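Local coordinates for cupin type-2 domain-containing protein (Neisseria meningitidis, PDB 2I45) that is of unknown function but adopts the cupin fold, a small beta-barrel scaffold that in many relatives carries a metal or small-molecule site, at residues V51-D62 against R86-L97; H11-P21 against L33-G41. All coordinates share one frame; numbering follows the deposited sequence.

The two contacts share the five-stranded antiparallel sheet of this cupin domain, where strand 29-37 lies beside strand 92-99 and strand 50-56 follows on the other side of 92-99. Their centres are about 10 Å apart. Along the chain they come in series: contact 2 (11-21 with 33-41) closes before contact 1 (51-62 with 86-97) opens. Contact 2 lays the N-terminal segment after helix 8-13 on strand 29-37, while contact 1 joins strand 92-99 to 50-56 and, in the smaller sheet, 85-89 to 59-63. Strand 92-99 is thus the element through which they meet, with Leu36 N 2.8 Å from Cys93 O, a probable hydrogen bond.

Contact 1 (V51-D62 against R86-L97); sequences VLFAVEGDMAVD and RPRSENGCSLVL
Asp62 faces Arg86 and Arg88 at the end of the antiparallel pairing of strands 59-62 and 86-89, one of two such pairings here in the cupin fold. The other joins strand 51-56 to 92-97; the paired axes lie 4.7 and 4.6 Å apart, respectively. Asp62 OD2 receives Arg86 NE at 2.7 Å on its anti lone pair, in the guanidinium plane, although carboxylate and guanidinium planes stand 85° apart. Arg88 NH1 reaches the same oxygen from the syn side, tilted out of the carboxylate plane, and lies 2.6 Å from Asp62 OD1 in a salt bridge whose hydrogen bond is weak. Two arginines thus share one carboxylate, probably favouring its charged form. The chain of Arg88 bends at chi2 and chi3, which lays its guanidinium over the Ala60 methyl, NH2 to CB 3.5 Å.

Between the two pairings, Met59, a selenomethionine, has its CG between the backbone N and carbonyl carbon (chi1 58°). CG then meets Cys93 SG at 3.5 Å, and SE reaches Leu95 CD2. Leu95 CD1 in turn packs on Leu52 CB.

Further out, Phe53 and Val96 exchange backbone hydrogen bonds, and Val55 and Glu56 both face Ser94 in a classic beta bulge. The Phe53 ring meets Phe53 of the second subunit. Where the chains change sheet, Ser89 OG donates to Asp58 O at 3.0 Å, nearly in line with the carbonyl bond.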
loop_
_atom_site.group_PDB
_atom_site.type_symbol
_atom_site.label_atom_id
_atom_site.label_comp_id
_atom_site.label_asym_id
_atom_site.label_seq_id
_atom_site.Cartn_x
_atom_site.Cartn_y
_atom_site.Cartn_z
ATOM N N VAL B 51 -6.311 -1.504 -4.447
ATOM C CA VAL B 51 -5.015 -2.113 -4.385
ATOM C C VAL B 51 -5.206 -2.974 -3.186
ATOM O O VAL B 51 -5.964 -2.577 -2.336
ATOM C CB VAL B 51 -3.927 -1.105 -4.129
ATOM C CG1 VAL B 51 -2.606 -1.843 -3.865
ATOM C CG2 VAL B 51 -3.814 -0.062 -5.333
ATOM N N LEU B 52 -4.566 -4.153 -3.126
ATOM C CA LEU B 52 -4.755 -5.092 -2.046
ATOM C C LEU B 52 -3.406 -5.428 -1.535
ATOM O O LEU B 52 -2.501 -5.748 -2.309
ATOM C CB LEU B 52 -5.377 -6.418 -2.518
ATOM C CG LEU B 52 -6.720 -6.736 -3.254
ATOM C CD1 LEU B 52 -7.518 -7.889 -2.548
ATOM C CD2 LEU B 52 -7.578 -5.536 -3.444
ATOM N N PHE B 53 -3.220 -5.386 -0.224
ATOM C CA PHE B 53 -1.906 -5.663 0.222
ATOM C C PHE B 53 -1.991 -6.684 1.356
ATOM O O PHE B 53 -2.725 -6.502 2.318
ATOM C CB PHE B 53 -1.146 -4.358 0.522
ATOM C CG PHE B 53 0.116 -4.555 1.345
ATOM C CD1 PHE B 53 1.114 -5.415 0.924
ATOM C CD2 PHE B 53 0.301 -3.853 2.533
ATOM C CE1 PHE B 53 2.308 -5.620 1.672
ATOM C CE2 PHE B 53 1.445 -4.038 3.296
ATOM C CZ PHE B 53 2.476 -4.952 2.864
ATOM N N ALA B 54 -1.262 -7.783 1.216
ATOM C CA ALA B 54 -1.463 -8.879 2.126
ATOM C C ALA B 54 -0.508 -8.625 3.187
ATOM O O ALA B 54 0.697 -9.085 3.114
ATOM C CB ALA B 54 -1.158 -10.176 1.488
ATOM N N VAL B 55 -1.021 -7.884 4.168
ATOM C CA VAL B 55 -0.202 -7.485 5.326
ATOM C C VAL B 55 0.290 -8.702 6.069
ATOM O O VAL B 55 1.464 -8.832 6.280
ATOM C CB VAL B 55 -0.882 -6.537 6.332
ATOM C CG1 VAL B 55 0.091 -6.181 7.399
ATOM C CG2 VAL B 55 -1.407 -5.254 5.634
ATOM N N GLU B 56 -0.609 -9.604 6.455
ATOM C CA GLU B 56 -0.125 -10.828 7.184
ATOM C C GLU B 56 -0.960 -12.008 6.719
ATOM O O GLU B 56 -2.178 -11.813 6.481
ATOM C CB GLU B 56 -0.239 -10.658 8.684
ATOM C CG GLU B 56 0.138 -11.879 9.400
ATOM C CD GLU B 56 -0.160 -11.810 10.895
ATOM O OE1 GLU B 56 -0.859 -10.831 11.305
ATOM O OE2 GLU B 56 0.298 -12.738 11.638
ATOM N N GLY B 57 -0.312 -13.162 6.507
ATOM C CA GLY B 57 -0.963 -14.337 5.908
ATOM C C GLY B 57 -1.166 -14.323 4.403
ATOM O O GLY B 57 -1.005 -13.296 3.761
ATOM N N ASP B 58 -1.564 -15.450 3.811
ATOM C CA ASP B 58 -1.808 -15.465 2.339
ATOM C C ASP B 58 -3.278 -15.466 1.940
ATOM O O ASP B 58 -4.120 -15.800 2.710
ATOM C CB ASP B 58 -1.060 -16.619 1.665
ATOM C CG ASP B 58 0.324 -16.821 2.259
ATOM O OD1 ASP B 58 0.829 -15.857 2.875
ATOM O OD2 ASP B 58 0.901 -17.936 2.151
HETATM N N MSE B 59 -3.584 -15.050 0.736
HETATM C CA MSE B 59 -4.938 -15.072 0.260
HETATM C C MSE B 59 -4.913 -15.331 -1.262
HETATM O O MSE B 59 -3.848 -15.415 -1.882
HETATM C CB MSE B 59 -5.705 -13.802 0.691
HETATM C CG MSE B 59 -5.114 -12.546 0.238
HETATM SE SE MSE B 59 -6.336 -10.959 0.194
HETATM C CE MSE B 59 -7.574 -11.615 -1.120
ATOM N N ALA B 60 -6.073 -15.558 -1.853
ATOM C CA ALA B 60 -6.199 -15.593 -3.325
ATOM C C ALA B 60 -7.403 -14.791 -3.811
ATOM O O ALA B 60 -8.263 -14.414 -3.014
ATOM C CB ALA B 60 -6.293 -17.023 -3.850
ATOM N N VAL B 61 -7.473 -14.565 -5.114
ATOM C CA VAL B 61 -8.645 -13.947 -5.685
ATOM C C VAL B 61 -8.937 -14.677 -6.962
ATOM O O VAL B 61 -8.086 -14.716 -7.863
ATOM C CB VAL B 61 -8.438 -12.470 -5.994
ATOM C CG1 VAL B 61 -9.768 -11.868 -6.554
ATOM C CG2 VAL B 61 -8.011 -11.727 -4.762
ATOM N N ASP B 62 -10.099 -15.321 -7.013
ATOM C CA ASP B 62 -10.665 -15.835 -8.270
ATOM C C ASP B 62 -11.311 -14.714 -9.093
ATOM O O ASP B 62 -12.004 -13.859 -8.530
ATOM C CB ASP B 62 -11.715 -16.860 -7.927
ATOM C CG ASP B 62 -11.134 -18.030 -7.167
ATOM O OD1 ASP B 62 -9.942 -18.348 -7.419
ATOM O OD2 ASP B 62 -11.865 -18.646 -6.334
ATOM N N ARG B 86 -13.752 -13.173 -6.479
ATOM C CA ARG B 86 -14.068 -13.892 -5.283
ATOM C C ARG B 86 -12.835 -13.910 -4.383
ATOM O O ARG B 86 -11.964 -14.748 -4.536
ATOM C CB ARG B 86 -14.601 -15.298 -5.578
ATOM C CG ARG B 86 -14.399 -16.271 -4.397
ATOM C CD ARG B 86 -15.026 -17.663 -4.566
ATOM N NE ARG B 86 -14.457 -18.403 -5.683
ATOM C CZ ARG B 86 -15.149 -19.309 -6.366
ATOM N NH1 ARG B 86 -16.424 -19.621 -6.019
ATOM N NH2 ARG B 86 -14.590 -19.892 -7.417
ATOM N N PRO B 87 -12.761 -12.965 -3.450
ATOM C CA PRO B 87 -11.646 -12.859 -2.516
ATOM C C PRO B 87 -11.715 -13.977 -1.522
ATOM O O PRO B 87 -12.801 -14.334 -1.164
ATOM C CB PRO B 87 -11.939 -11.554 -1.783
ATOM C CG PRO B 87 -13.369 -11.209 -2.037
ATOM C CD PRO B 87 -13.790 -11.923 -3.276
ATOM N N ARG B 88 -10.603 -14.465 -0.987
ATOM C CA ARG B 88 -10.692 -15.671 -0.198
ATOM C C ARG B 88 -9.345 -16.092 0.468
ATOM O O ARG B 88 -8.273 -15.701 -0.014
ATOM C CB ARG B 88 -11.166 -16.670 -1.189
ATOM C CG ARG B 88 -10.920 -18.080 -0.864
ATOM C CD ARG B 88 -9.822 -18.690 -1.700
ATOM N NE ARG B 88 -9.972 -18.728 -3.154
ATOM C CZ ARG B 88 -9.070 -19.383 -3.897
ATOM N NH1 ARG B 88 -9.113 -19.359 -5.209
ATOM N NH2 ARG B 88 -8.068 -20.033 -3.299
ATOM N N SER B 89 -9.368 -16.848 1.567
ATOM C CA SER B 89 -8.139 -17.125 2.305
ATOM C C SER B 89 -8.134 -18.475 3.046
ATOM O O SER B 89 -8.950 -18.733 3.919
ATOM C CB SER B 89 -7.864 -16.017 3.311
ATOM O OG SER B 89 -6.699 -16.306 4.066
ATOM N N GLU B 90 -7.192 -19.316 2.676
ATOM C CA GLU B 90 -7.143 -20.684 3.102
ATOM C C GLU B 90 -6.917 -20.781 4.622
ATOM O O GLU B 90 -7.699 -21.420 5.313
ATOM C CB GLU B 90 -6.082 -21.400 2.256
ATOM C CG GLU B 90 -5.873 -22.917 2.466
ATOM C CD GLU B 90 -6.817 -23.749 1.619
ATOM O OE1 GLU B 90 -6.586 -25.006 1.588
ATOM O OE2 GLU B 90 -7.771 -23.135 0.976
ATOM N N ASN B 91 -5.916 -20.099 5.149
ATOM C CA ASN B 91 -5.722 -20.024 6.600
ATOM C C ASN B 91 -5.843 -18.642 7.256
ATOM O O ASN B 91 -5.415 -18.458 8.393
ATOM C CB ASN B 91 -4.405 -20.681 6.940
ATOM C CG ASN B 91 -4.457 -22.123 6.621
ATOM O OD1 ASN B 91 -5.175 -22.868 7.289
ATOM N ND2 ASN B 91 -3.810 -22.527 5.543
ATOM N N GLY B 92 -6.423 -17.676 6.556
ATOM C CA GLY B 92 -6.613 -16.348 7.137
ATOM C C GLY B 92 -5.598 -15.299 6.697
ATOM O O GLY B 92 -4.415 -15.562 6.668
ATOM N N CYS B 93 -6.079 -14.102 6.384
ATOM C CA CYS B 93 -5.257 -13.048 5.847
ATOM C C CYS B 93 -5.726 -11.723 6.391
ATOM O O CYS B 93 -6.961 -11.419 6.329
ATOM C CB CYS B 93 -5.458 -12.942 4.331
ATOM S SG CYS B 93 -4.305 -11.776 3.534
ATOM N N SER B 94 -4.757 -10.912 6.853
ATOM C CA SER B 94 -4.988 -9.499 7.113
ATOM C C SER B 94 -4.568 -8.652 5.938
ATOM O O SER B 94 -3.441 -8.773 5.468
ATOM C CB SER B 94 -4.214 -9.077 8.332
ATOM O OG SER B 94 -4.560 -9.949 9.390
ATOM N N LEU B 95 -5.457 -7.757 5.515
ATOM C CA LEU B 95 -5.330 -7.136 4.222
ATOM C C LEU B 95 -5.733 -5.671 4.211
ATOM O O LEU B 95 -6.785 -5.319 4.739
ATOM C CB LEU B 95 -6.253 -7.894 3.266
ATOM C CG LEU B 95 -6.957 -7.175 2.081
ATOM C CD1 LEU B 95 -6.052 -7.019 0.865
ATOM C CD2 LEU B 95 -8.157 -7.948 1.594
ATOM N N VAL B 96 -4.929 -4.833 3.557
ATOM C CA VAL B 96 -5.332 -3.469 3.290
ATOM C C VAL B 96 -5.835 -3.302 1.875
ATOM O O VAL B 96 -5.153 -3.658 0.898
ATOM C CB VAL B 96 -4.196 -2.451 3.466
ATOM C CG1 VAL B 96 -4.772 -1.028 3.233
ATOM C CG2 VAL B 96 -3.589 -2.576 4.801
ATOM N N LEU B 97 -7.024 -2.756 1.766
ATOM C CA LEU B 97 -7.463 -2.245 0.486
ATOM C C LEU B 97 -7.246 -0.756 0.389
ATOM O O LEU B 97 -7.422 -0.074 1.400
ATOM C CB LEU B 97 -8.956 -2.487 0.302
ATOM C CG LEU B 97 -9.326 -3.671 -0.590
ATOM C CD1 LEU B 97 -9.331 -4.962 0.219
ATOM C CD2 LEU B 97 -10.675 -3.438 -1.285
#

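Contact 2 (H11-P21 against L33-G41)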
loop_
_atom_site.group_PDB
_atom_site.type_symbol
_atom_site.label_atom_id
_atom_site.label_comp_id
_atom_site.label_asym_id
_atom_site.label_seq_id
_atom_site.Cartn_x
_atom_site.Cartn_y
_atom_site.Cartn_z
ATOM N N HIS B 11 -3.366 -1.217 14.004
ATOM C CA HIS B 11 -4.791 -1.149 13.585
ATOM C C HIS B 11 -5.435 -2.546 13.397
ATOM O O HIS B 11 -6.608 -2.809 13.756
ATOM C CB HIS B 11 -4.968 -0.329 12.307
ATOM C CG HIS B 11 -5.086 1.135 12.550
ATOM N ND1 HIS B 11 -6.260 1.819 12.390
ATOM C CD2 HIS B 11 -4.178 2.052 12.950
ATOM C CE1 HIS B 11 -6.078 3.097 12.681
ATOM N NE2 HIS B 11 -4.822 3.266 13.030
ATOM N N LEU B 12 -4.667 -3.446 12.817
ATOM C CA LEU B 12 -5.196 -4.743 12.555
ATOM C C LEU B 12 -5.411 -5.483 13.872
ATOM O O LEU B 12 -6.518 -5.936 14.127
ATOM C CB LEU B 12 -4.279 -5.519 11.603
ATOM C CG LEU B 12 -4.414 -5.701 10.090
ATOM C CD1 LEU B 12 -5.176 -4.588 9.360
ATOM C CD2 LEU B 12 -2.963 -5.825 9.562
ATOM N N ALA B 13 -4.366 -5.607 14.691
ATOM C CA ALA B 13 -4.499 -6.223 16.014
ATOM C C ALA B 13 -5.785 -5.817 16.758
ATOM O O ALA B 13 -6.333 -6.640 17.485
ATOM C CB ALA B 13 -3.260 -5.964 16.877
ATOM N N ALA B 14 -6.299 -4.598 16.528
ATOM C CA ALA B 14 -7.536 -4.110 17.199
ATOM C C ALA B 14 -8.802 -4.767 16.671
ATOM O O ALA B 14 -9.853 -4.748 17.325
ATOM C CB ALA B 14 -7.672 -2.579 17.077
ATOM N N ILE B 15 -8.708 -5.337 15.475
ATOM C CA ILE B 15 -9.865 -5.905 14.819
ATOM C C ILE B 15 -9.762 -7.416 14.971
ATOM O O ILE B 15 -8.861 -8.048 14.464
ATOM C CB ILE B 15 -10.042 -5.372 13.353
ATOM C CG1 ILE B 15 -10.164 -6.493 12.350
ATOM C CG2 ILE B 15 -8.859 -4.523 12.899
ATOM C CD1 ILE B 15 -11.555 -7.039 12.235
ATOM N N LYS B 16 -10.689 -7.982 15.724
ATOM C CA LYS B 16 -10.648 -9.415 16.052
ATOM C C LYS B 16 -11.878 -10.104 15.460
ATOM O O LYS B 16 -12.220 -11.190 15.886
ATOM C CB LYS B 16 -10.510 -9.646 17.596
ATOM C CG LYS B 16 -9.489 -10.787 17.992
ATOM C CD LYS B 16 -9.987 -11.680 19.220
ATOM C CE LYS B 16 -9.851 -13.238 19.012
ATOM N NZ LYS B 16 -11.140 -14.040 18.837
ATOM N N GLU B 17 -12.518 -9.446 14.475
ATOM C CA GLU B 17 -13.720 -9.940 13.741
ATOM C C GLU B 17 -13.371 -10.246 12.297
ATOM O O GLU B 17 -12.301 -9.881 11.845
ATOM C CB GLU B 17 -14.873 -8.912 13.768
ATOM C CG GLU B 17 -15.839 -9.050 14.951
ATOM C CD GLU B 17 -16.110 -10.509 15.336
ATOM O OE1 GLU B 17 -16.415 -11.371 14.449
ATOM O OE2 GLU B 17 -16.015 -10.804 16.549
ATOM N N TYR B 18 -14.242 -10.875 11.531
ATOM C CA TYR B 18 -13.702 -11.449 10.336
ATOM C C TYR B 18 -14.038 -10.983 8.996
ATOM O O TYR B 18 -13.248 -11.175 8.110
ATOM C CB TYR B 18 -13.788 -12.951 10.317
ATOM C CG TYR B 18 -12.449 -13.565 10.547
ATOM C CD1 TYR B 18 -12.184 -14.278 11.713
ATOM C CD2 TYR B 18 -11.452 -13.399 9.650
ATOM C CE1 TYR B 18 -10.963 -14.850 11.960
ATOM C CE2 TYR B 18 -10.213 -13.979 9.882
ATOM C CZ TYR B 18 -9.992 -14.702 11.038
ATOM O OH TYR B 18 -8.794 -15.258 11.274
ATOM N N TRP B 19 -15.205 -10.466 8.742
ATOM C CA TRP B 19 -15.315 -9.892 7.414
ATOM C C TRP B 19 -15.809 -8.550 7.769
ATOM O O TRP B 19 -16.837 -8.096 7.275
ATOM C CB TRP B 19 -16.218 -10.726 6.475
ATOM C CG TRP B 19 -15.503 -12.001 6.022
ATOM C CD1 TRP B 19 -15.166 -13.114 6.820
ATOM C CD2 TRP B 19 -14.983 -12.282 4.718
ATOM N NE1 TRP B 19 -14.478 -14.047 6.062
ATOM C CE2 TRP B 19 -14.354 -13.576 4.778
ATOM C CE3 TRP B 19 -14.982 -11.588 3.522
ATOM C CZ2 TRP B 19 -13.753 -14.173 3.676
ATOM C CZ3 TRP B 19 -14.357 -12.171 2.421
ATOM C CH2 TRP B 19 -13.743 -13.461 2.507
ATOM N N GLN B 20 -15.083 -7.939 8.713
ATOM C CA GLN B 20 -15.501 -6.647 9.266
ATOM C C GLN B 20 -14.479 -5.534 9.102
ATOM O O GLN B 20 -13.707 -5.229 9.989
ATOM C CB GLN B 20 -16.081 -6.814 10.654
ATOM C CG GLN B 20 -17.495 -7.259 10.500
ATOM C CD GLN B 20 -18.016 -8.065 11.669
ATOM O OE1 GLN B 20 -18.859 -8.966 11.496
ATOM N NE2 GLN B 20 -17.550 -7.736 12.873
ATOM N N PRO B 21 -14.500 -4.905 7.917
ATOM C CA PRO B 21 -13.498 -3.916 7.572
ATOM C C PRO B 21 -13.596 -2.768 8.529
ATOM O O PRO B 21 -14.703 -2.351 8.846
ATOM C CB PRO B 21 -13.943 -3.449 6.173
ATOM C CG PRO B 21 -15.419 -3.735 6.131
ATOM C CD PRO B 21 -15.515 -5.043 6.847
ATOM N N LEU B 33 -9.281 -2.028 6.303
ATOM C CA LEU B 33 -8.486 -3.092 6.968
ATOM C C LEU B 33 -9.503 -4.126 7.404
ATOM O O LEU B 33 -10.472 -3.785 8.069
ATOM C CB LEU B 33 -7.674 -2.610 8.179
ATOM C CG LEU B 33 -6.853 -1.315 8.073
ATOM C CD1 LEU B 33 -6.384 -0.750 9.381
ATOM C CD2 LEU B 33 -5.726 -1.499 7.187
ATOM N N VAL B 34 -9.285 -5.375 6.991
ATOM C CA VAL B 34 -10.262 -6.435 7.182
ATOM C C VAL B 34 -9.498 -7.689 7.296
ATOM O O VAL B 34 -8.410 -7.784 6.752
ATOM C CB VAL B 34 -11.037 -6.727 5.934
ATOM C CG1 VAL B 34 -12.449 -7.153 6.298
ATOM C CG2 VAL B 34 -10.968 -5.584 5.008
ATOM N N LYS B 35 -10.078 -8.690 7.938
ATOM C CA LYS B 35 -9.402 -9.951 8.000
ATOM C C LYS B 35 -10.279 -10.924 7.283
ATOM O O LYS B 35 -11.441 -10.825 7.404
ATOM C CB LYS B 35 -9.156 -10.326 9.440
ATOM C CG LYS B 35 -8.139 -9.395 10.112
ATOM C CD LYS B 35 -7.638 -9.937 11.506
ATOM C CE LYS B 35 -6.714 -8.939 12.174
ATOM N NZ LYS B 35 -6.143 -9.388 13.508
ATOM N N LEU B 36 -9.682 -11.852 6.525
ATOM C CA LEU B 36 -10.321 -12.848 5.653
ATOM C C LEU B 36 -10.012 -14.292 6.042
ATOM O O LEU B 36 -8.839 -14.629 6.350
ATOM C CB LEU B 36 -9.749 -12.674 4.261
ATOM C CG LEU B 36 -10.578 -11.829 3.317
ATOM C CD1 LEU B 36 -11.376 -10.645 3.958
ATOM C CD2 LEU B 36 -9.701 -11.357 2.210
ATOM N N LEU B 37 -11.058 -15.134 5.994
ATOM C CA LEU B 37 -10.979 -16.564 6.223
ATOM C C LEU B 37 -12.071 -17.224 5.352
ATOM O O LEU B 37 -13.109 -16.612 5.130
ATOM C CB LEU B 37 -11.175 -16.860 7.692
ATOM C CG LEU B 37 -10.815 -18.303 8.108
ATOM C CD1 LEU B 37 -9.452 -18.735 7.635
ATOM C CD2 LEU B 37 -10.863 -18.495 9.607
ATOM N N GLY B 38 -11.819 -18.431 4.832
ATOM C CA GLY B 38 -12.694 -19.060 3.799
ATOM C C GLY B 38 -13.090 -18.069 2.714
ATOM O O GLY B 38 -12.245 -17.330 2.262
ATOM N N ASP B 39 -14.372 -18.003 2.326
ATOM C CA ASP B 39 -14.854 -16.906 1.483
ATOM C C ASP B 39 -16.311 -16.594 1.665
ATOM O O ASP B 39 -17.036 -17.288 2.387
ATOM C CB ASP B 39 -14.671 -17.242 0.012
ATOM C CG ASP B 39 -15.374 -18.557 -0.362
ATOM O OD1 ASP B 39 -14.773 -19.649 -0.085
ATOM O OD2 ASP B 39 -16.498 -18.492 -0.904
ATOM N N TYR B 40 -16.759 -15.541 0.972
ATOM C CA TYR B 40 -18.151 -15.151 1.036
ATOM C C TYR B 40 -18.705 -14.999 -0.321
ATOM O O TYR B 40 -19.580 -14.163 -0.518
ATOM C CB TYR B 40 -18.352 -13.827 1.782
ATOM C CG TYR B 40 -18.687 -14.027 3.233
ATOM C CD1 TYR B 40 -17.659 -14.343 4.139
ATOM C CD2 TYR B 40 -20.008 -13.962 3.717
ATOM C CE1 TYR B 40 -17.873 -14.554 5.464
ATOM C CE2 TYR B 40 -20.242 -14.177 5.113
ATOM C CZ TYR B 40 -19.121 -14.476 5.953
ATOM O OH TYR B 40 -19.164 -14.702 7.307
ATOM N N GLY B 41 -18.173 -15.760 -1.264
ATOM C CA GLY B 41 -18.672 -15.699 -2.626
ATOM C C GLY B 41 -18.123 -14.558 -3.479
ATOM O O GLY B 41 -17.025 -14.053 -3.238
#
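Lys35, on strand 33-37, extends past Tyr18 and Ile15 of the loop that follows helix 8-13: its CB meets Tyr18, and the chain beyond it meets Ile15. CB packs 3.8 Å from Tyr18 CE2. CG passes Ile15 CG1, the two chains sliding by in opposite directions. With every torsion beyond chi1 near 180°, CD and CE run straight on to the Ile15 carbonyl, and NZ ends 3.2 Å from Ile15 O in a weak hydrogen bond.

At the far end, Trp19 is sandwiched. Leu36 CD1 makes a CH-pi contact 3.7 Å from the centroid of the six-membered ring, 14° off its normal. Over the opposite face of the indole, Tyr40 turns its edge to the five-membered ring, planes at 55°. In the rim of the indole, NE1 gives a weak bond to Leu37 O.

At the helix, Leu12 CD1 touches Leu33 CB at 3.4 Å, while Leu33 CD1 approaches His11 CB. Where the loop ends, Pro21 CD lies against Val34 CG1. Leu33 and Leu36 continue onto Val96 and Leu95 of strand 92-99.

Since both polar links across the contact are weak, the hold between these two segments probably rests largely on apolar and aromatic contacts.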